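Local coordinates for phosphoribosyl-aminoimidazole carboxylase (Aspergillus clavatus, PDB 3K5I), which probably carboxylates 5-aminoimidazole ribonucleotide at the expense of ATP, as an ATP-grasp N5-carboxyaminoimidazole ribonucleotide synthetase of purine biosynthesis, at residues Gln62-His66 against Asp67-Thr71; His96-Thr99 against Tyr100-Glu103. One frame throughout, in Å; residues are numbered along the deposited sequence.

Contact 1: residues Gln62-His66 against Asp67-Thr71; sequences QISAH and DGHVT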
ATOM      1  N   GLN A  62       2.268 -10.936  10.962  1.00 27.00           N
ATOM      2  CA  GLN A  62       1.098 -10.171  11.308  1.00 10.42           C
ATOM      3  C   GLN A  62       0.123  -9.888  10.176  1.00 15.79           C
ATOM      4  O   GLN A  62      -1.096  -9.745  10.456  1.00  8.86           O
ATOM      5  CB  GLN A  62       1.439  -8.910  12.068  1.00 18.81           C
ATOM      6  CG  GLN A  62       2.160  -9.214  13.354  1.00 11.55           C
ATOM      7  CD  GLN A  62       2.407  -7.906  14.086  1.00 31.74           C
ATOM      8  OE1 GLN A  62       1.709  -6.888  13.920  1.00 16.60           O
ATOM      9  NE2 GLN A  62       3.466  -7.899  14.862  1.00 22.64           N
ATOM     10  N   ILE A  63       0.625  -9.916   8.939  1.00 19.91           N
ATOM     11  CA  ILE A  63      -0.211  -9.647   7.734  1.00 10.14           C
ATOM     12  C   ILE A  63      -0.192 -10.744   6.678  1.00 14.17           C
ATOM     13  O   ILE A  63      -0.313 -10.500   5.480  1.00 17.38           O
ATOM     14  CB  ILE A  63       0.128  -8.249   7.091  1.00  9.22           C
ATOM     15  CG1 ILE A  63       1.602  -8.194   6.605  1.00 13.46           C
ATOM     16  CG2 ILE A  63       0.012  -7.152   8.167  1.00 37.63           C
ATOM     17  CD1 ILE A  63       1.743  -7.217   5.431  1.00  9.94           C
ATOM     18  N   SER A  64      -0.028 -11.972   7.136  1.00 20.41           N
ATOM     19  CA  SER A  64       0.034 -13.109   6.250  1.00 17.34           C
ATOM     20  C   SER A  64      -0.495 -14.272   7.106  1.00 99.75           C
ATOM     21  O   SER A  64       0.260 -15.011   7.742  1.00 29.13           O
ATOM     22  CB  SER A  64       1.530 -13.318   5.985  1.00  6.79           C
ATOM     23  OG  SER A  64       1.804 -14.548   5.329  1.00 27.62           O
ATOM     24  N   ALA A  65      -1.812 -14.435   7.137  1.00 25.15           N
ATOM     25  CA  ALA A  65      -2.444 -15.467   7.954  1.00 31.20           C
ATOM     26  C   ALA A  65      -2.509 -16.806   7.260  1.00 48.01           C
ATOM     27  O   ALA A  65      -3.556 -17.089   6.678  1.00 35.03           O
ATOM     28  CB  ALA A  65      -3.893 -15.034   8.246  1.00 12.18           C
ATOM     29  N   HIS A  66      -1.454 -17.619   7.319  1.00 15.21           N
ATOM     30  CA  HIS A  66      -1.497 -18.957   6.693  1.00 14.51           C
ATOM     31  C   HIS A  66      -0.628 -19.876   7.533  1.00 17.41           C
ATOM     32  O   HIS A  66      -0.022 -19.409   8.518  1.00 21.72           O
ATOM     33  CB  HIS A  66      -1.041 -18.884   5.223  1.00 13.37           C
ATOM     34  CG  HIS A  66       0.342 -18.343   5.011  1.00 55.88           C
ATOM     35  ND1 HIS A  66       1.450 -19.051   5.400  1.00 15.76           N
ATOM     36  CD2 HIS A  66       0.813 -17.221   4.411  1.00 14.78           C
ATOM     37  CE1 HIS A  66       2.541 -18.373   5.090  1.00 21.65           C
ATOM     38  NE2 HIS A  66       2.185 -17.259   4.493  1.00  6.65           N
ATOM     39  N   ASP A  67      -0.498 -21.154   7.209  1.00 31.53           N
ATOM     40  CA  ASP A  67       0.365 -21.956   8.091  1.00 33.50           C
ATOM     41  C   ASP A  67       1.836 -22.197   7.765  1.00 99.75           C
ATOM     42  O   ASP A  67       2.476 -23.016   8.441  1.00 35.87           O
ATOM     43  CB  ASP A  67      -0.305 -23.269   8.500  0.50 99.75           C
ATOM     44  CG  ASP A  67      -0.559 -24.186   7.323  0.50  1.00           C
ATOM     45  OD1 ASP A  67       0.131 -25.219   7.193  0.50 74.71           O
ATOM     46  OD2 ASP A  67      -1.478 -23.877   6.540  0.50 21.93           O
ATOM     47  N   GLY A  68       2.400 -21.513   6.771  1.00 20.53           N
ATOM     48  CA  GLY A  68       3.797 -21.809   6.439  1.00 20.15           C
ATOM     49  C   GLY A  68       4.978 -21.157   7.149  1.00 27.78           C
ATOM     50  O   GLY A  68       6.160 -21.442   6.877  1.00 25.97           O
ATOM     51  N   HIS A  69       4.679 -20.222   8.036  1.00 21.69           N
ATOM     52  CA  HIS A  69       5.796 -19.565   8.661  1.00 10.27           C
ATOM     53  C   HIS A  69       6.556 -20.580   9.525  1.00  6.37           C
ATOM     54  O   HIS A  69       6.074 -21.644   9.920  1.00 99.75           O
ATOM     55  CB  HIS A  69       5.225 -18.363   9.486  1.00 10.87           C
ATOM     56  CG  HIS A  69       4.484 -17.340   8.666  1.00 35.48           C
ATOM     57  ND1 HIS A  69       5.034 -16.748   7.547  1.00  9.39           N
ATOM     58  CD2 HIS A  69       3.251 -16.781   8.821  1.00  8.89           C
ATOM     59  CE1 HIS A  69       4.158 -15.898   7.039  1.00  7.75           C
ATOM     60  NE2 HIS A  69       3.069 -15.892   7.794  1.00 12.20           N
ATOM     61  N   VAL A  70       7.748 -20.120   9.880  1.00 32.93           N
ATOM     62  CA  VAL A  70       8.573 -20.883  10.765  1.00 10.43           C
ATOM     63  C   VAL A  70       8.923 -20.012  11.925  1.00 21.40           C
ATOM     64  O   VAL A  70       9.432 -18.918  11.755  1.00 15.61           O
ATOM     65  CB  VAL A  70       9.818 -21.350  10.058  1.00 15.36           C
ATOM     66  CG1 VAL A  70      10.553 -22.326  10.995  1.00 23.89           C
ATOM     67  CG2 VAL A  70       9.340 -22.021   8.733  1.00 16.79           C
ATOM     68  N   THR A  71       8.669 -20.535  13.111  1.00 14.75           N
ATOM     69  CA  THR A  71       9.001 -19.881  14.367  1.00 20.68           C
ATOM     70  C   THR A  71      10.477 -20.172  14.759  1.00 38.30           C
ATOM     71  O   THR A  71      10.948 -21.299  14.721  1.00 24.34           O
ATOM     72  CB  THR A  71       8.161 -20.535  15.401  1.00 32.26           C
ATOM     73  OG1 THR A  71       6.800 -20.267  15.024  1.00 28.66           O
ATOM     74  CG2 THR A  71       8.622 -19.984  16.708  1.00 14.64           C
TER
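The imidazole rings of His66 and His69 lie obliquely against each other, centroids 4.3 Å apart and planes inclined by 34°, a geometry that is neither a stack nor edge-to-face. Contact is made through rim atoms: His66 CE1 sits over one face of the His69 ring, displaced toward its rim, and His69 NE2 lies in the same way over a face of His66. The closest approach is 3.5 Å, from His66 NE2 to His69 CE1.

Each ring also uses one of its own nitrogens for an in-plane bond within the loop. His69 NE2 donates to Ser64 O at 2.9 Å, meeting the carbonyl in its plane on a lone pair, and the oxygen lies close to the imidazole plane. Ser64 OG comes within 3.1 Å of His69 NE2. His66 accepts instead: Gly68 N donates to ND1 at 3.0 Å, just 1° out of the ring plane. A chi1 of 58° sets the His66 ring between its own N and carbonyl carbon, beside the turn that follows.

The remaining nitrogens reach strand 49-54, His66 NE2 bonding to Val50 O and His69 ND1 to Val52 N. Both histidines therefore tie the loop leading into edge strand 70-71 to the neighbouring strand of the parallel sheet. The bonding is consistent with the same neutral tautomer in both rings, proton on NE2 and ND1 accepting from a backbone N-H.

Contact 2: residues His96-Thr99 against Tyr100-Glu103; sequences HVDT and YALE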
ATOM      1  N   HIS A  96      22.127 -10.481   8.837  1.00 19.80           N
ATOM      2  CA  HIS A  96      22.781 -11.283   9.861  1.00 33.81           C
ATOM      3  C   HIS A  96      22.123 -12.631  10.065  1.00 15.90           C
ATOM      4  O   HIS A  96      21.543 -12.857  11.135  1.00 28.51           O
ATOM      5  CB  HIS A  96      22.687 -10.347  11.047  1.00  5.13           C
ATOM      6  CG  HIS A  96      23.252  -9.016  10.700  1.00 36.71           C
ATOM      7  ND1 HIS A  96      24.552  -8.881  10.255  1.00 15.64           N
ATOM      8  CD2 HIS A  96      22.697  -7.780  10.673  1.00  5.91           C
ATOM      9  CE1 HIS A  96      24.778  -7.606   9.996  1.00 18.36           C
ATOM     10  NE2 HIS A  96      23.677  -6.916  10.253  1.00 17.23           N
ATOM     11  N   VAL A  97      22.175 -13.424   8.982  1.00 20.93           N
ATOM     12  CA  VAL A  97      21.563 -14.735   8.866  1.00 15.39           C
ATOM     13  C   VAL A  97      22.587 -15.849   8.800  1.00 51.88           C
ATOM     14  O   VAL A  97      23.755 -15.640   8.562  1.00 15.61           O
ATOM     15  CB  VAL A  97      20.558 -14.867   7.689  1.00 17.50           C
ATOM     16  CG1 VAL A  97      19.671 -13.673   7.534  1.00 15.55           C
ATOM     17  CG2 VAL A  97      21.235 -15.083   6.330  1.00 19.65           C
ATOM     18  N   ASP A  98      22.146 -17.075   9.000  1.00 16.11           N
ATOM     19  CA  ASP A  98      23.123 -18.140   9.019  1.00  9.04           C
ATOM     20  C   ASP A  98      23.369 -18.564   7.594  1.00  9.35           C
ATOM     21  O   ASP A  98      22.653 -19.384   7.054  1.00 18.35           O
ATOM     22  CB  ASP A  98      22.645 -19.236   9.990  1.00  8.36           C
ATOM     23  CG  ASP A  98      23.540 -20.428  10.025  1.00 99.75           C
ATOM     24  OD1 ASP A  98      24.483 -20.334   9.237  1.00 19.59           O
ATOM     25  OD2 ASP A  98      23.336 -21.396  10.795  1.00 17.52           O
ATOM     26  N   THR A  99      24.416 -18.026   6.984  1.00 13.29           N
ATOM     27  CA  THR A  99      24.727 -18.405   5.615  1.00 10.71           C
ATOM     28  C   THR A  99      25.309 -19.806   5.455  1.00 22.63           C
ATOM     29  O   THR A  99      25.484 -20.253   4.325  1.00 15.54           O
ATOM     30  CB  THR A  99      25.634 -17.338   4.985  1.00 16.61           C
ATOM     31  OG1 THR A  99      26.967 -17.409   5.532  1.00 23.22           O
ATOM     32  CG2 THR A  99      24.984 -16.026   5.441  1.00 19.70           C
ATOM     33  N   TYR A 100      25.607 -20.467   6.575  1.00 19.20           N
ATOM     34  CA  TYR A 100      26.161 -21.831   6.532  1.00 31.12           C
ATOM     35  C   TYR A 100      25.026 -22.819   6.339  1.00 14.20           C
ATOM     36  O   TYR A 100      25.096 -23.700   5.479  1.00 14.65           O
ATOM     37  CB  TYR A 100      26.997 -22.108   7.770  1.00 14.99           C
ATOM     38  CG  TYR A 100      28.234 -21.243   7.730  1.00 43.21           C
ATOM     39  CD1 TYR A 100      29.399 -21.677   7.093  1.00 22.86           C
ATOM     40  CD2 TYR A 100      28.230 -19.994   8.311  1.00 56.54           C
ATOM     41  CE1 TYR A 100      30.515 -20.876   7.044  1.00 25.18           C
ATOM     42  CE2 TYR A 100      29.344 -19.200   8.309  1.00 17.31           C
ATOM     43  CZ  TYR A 100      30.484 -19.616   7.633  1.00 53.07           C
ATOM     44  OH  TYR A 100      31.631 -18.868   7.723  1.00 15.40           O
ATOM     45  N   ALA A 101      23.942 -22.595   7.071  1.00 17.47           N
ATOM     46  CA  ALA A 101      22.759 -23.422   6.901  1.00 18.89           C
ATOM     47  C   ALA A 101      22.374 -23.207   5.441  1.00 25.70           C
ATOM     48  O   ALA A 101      21.956 -24.150   4.792  1.00 33.41           O
ATOM     49  CB  ALA A 101      21.570 -22.888   7.719  1.00 10.72           C
ATOM     50  N   LEU A 102      22.436 -21.980   4.925  1.00 17.56           N
ATOM     51  CA  LEU A 102      22.084 -21.696   3.513  1.00 11.71           C
ATOM     52  C   LEU A 102      22.964 -22.421   2.475  1.00 34.25           C
ATOM     53  O   LEU A 102      22.448 -22.910   1.458  1.00 12.42           O
ATOM     54  CB  LEU A 102      22.082 -20.208   3.163  1.00 10.76           C
ATOM     55  CG  LEU A 102      21.052 -19.165   3.652  1.00 41.85           C
ATOM     56  CD1 LEU A 102      21.377 -17.704   3.243  1.00  1.00           C
ATOM     57  CD2 LEU A 102      19.614 -19.494   3.294  1.00 11.92           C
ATOM     58  N   GLU A 103      24.277 -22.496   2.726  1.00 10.59           N
ATOM     59  CA  GLU A 103      25.182 -23.232   1.834  1.00 14.02           C
ATOM     60  C   GLU A 103      24.738 -24.735   1.919  1.00 15.04           C
ATOM     61  O   GLU A 103      24.722 -25.472   0.952  1.00 24.75           O
ATOM     62  CB  GLU A 103      26.622 -23.050   2.336  1.00  6.36           C
ATOM     63  CG  GLU A 103      27.745 -23.818   1.558  1.00 26.84           C
ATOM     64  CD  GLU A 103      29.160 -23.583   2.141  1.00 18.07           C
ATOM     65  OE1 GLU A 103      29.181 -23.079   3.313  1.00 20.58           O
ATOM     66  OE2 GLU A 103      30.191 -23.872   1.460  1.00 50.21           O
TER
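Val97 and Leu102 meet through methyl groups, CG2 to CD1 at 4.1 Å, at the N-capped start of helix 99-105, which follows strand 89-92 of the parallel preATP-grasp sheet. Around this pair, Leu30 of the central strand 26-30 touches both side chains, evidence that the helix start packs on the sheet.

Asp98 is the N-cap. With CG anti to its backbone N (chi1 176°), the carboxylate swings forward and OD1 accepts two amides of the first turn: Tyr100 N at 2.9 Å and Ala101 N at 3.2 Å. The second bond is the straighter, at 165°. Its other oxygen, OD2, forms a salt bridge with Arg77 of helix 77-84, so the cap also joins two helices. Asp98 O receives a weak bond from Leu102 N.

Thr99 O accepts the next helical bond, from Glu103 N at 3.0 Å. Its OG1 is bonded to Arg119 NE, and the same arginine makes a salt bridge to Glu103 OE1 and a cation-pi contact with Tyr100. At the cap, both donors approach Asp98 OD1 from one face of the carboxylate: Tyr100 N comes nearly along the C-O axis, whereas Ala101 N stands 63° out of the plane.

Both contacts belong to the preATP-grasp region and are local, but they serve different parts of its parallel sheet. Contact 1 lies at the surface, beside outermost strand 70-71, and the second subunit forms backbone hydrogen bonds with Gln62 and Ala65; contact 2 is largely buried, and no other protein chain of the assembly touches it. Their centres are 21 Å apart and their nearest atoms about 12 Å. Imidazole nitrogens fasten contact 1 to backbone groups of strand 49-54, whereas a carboxylate gathers helix amides in contact 2, supported by arginines and apolar packing. Contact 2 lies closer to bound 5-aminoimidazole ribonucleotide: Val97 is about 8 Å away, His69 about 13 Å, measured from their side chains.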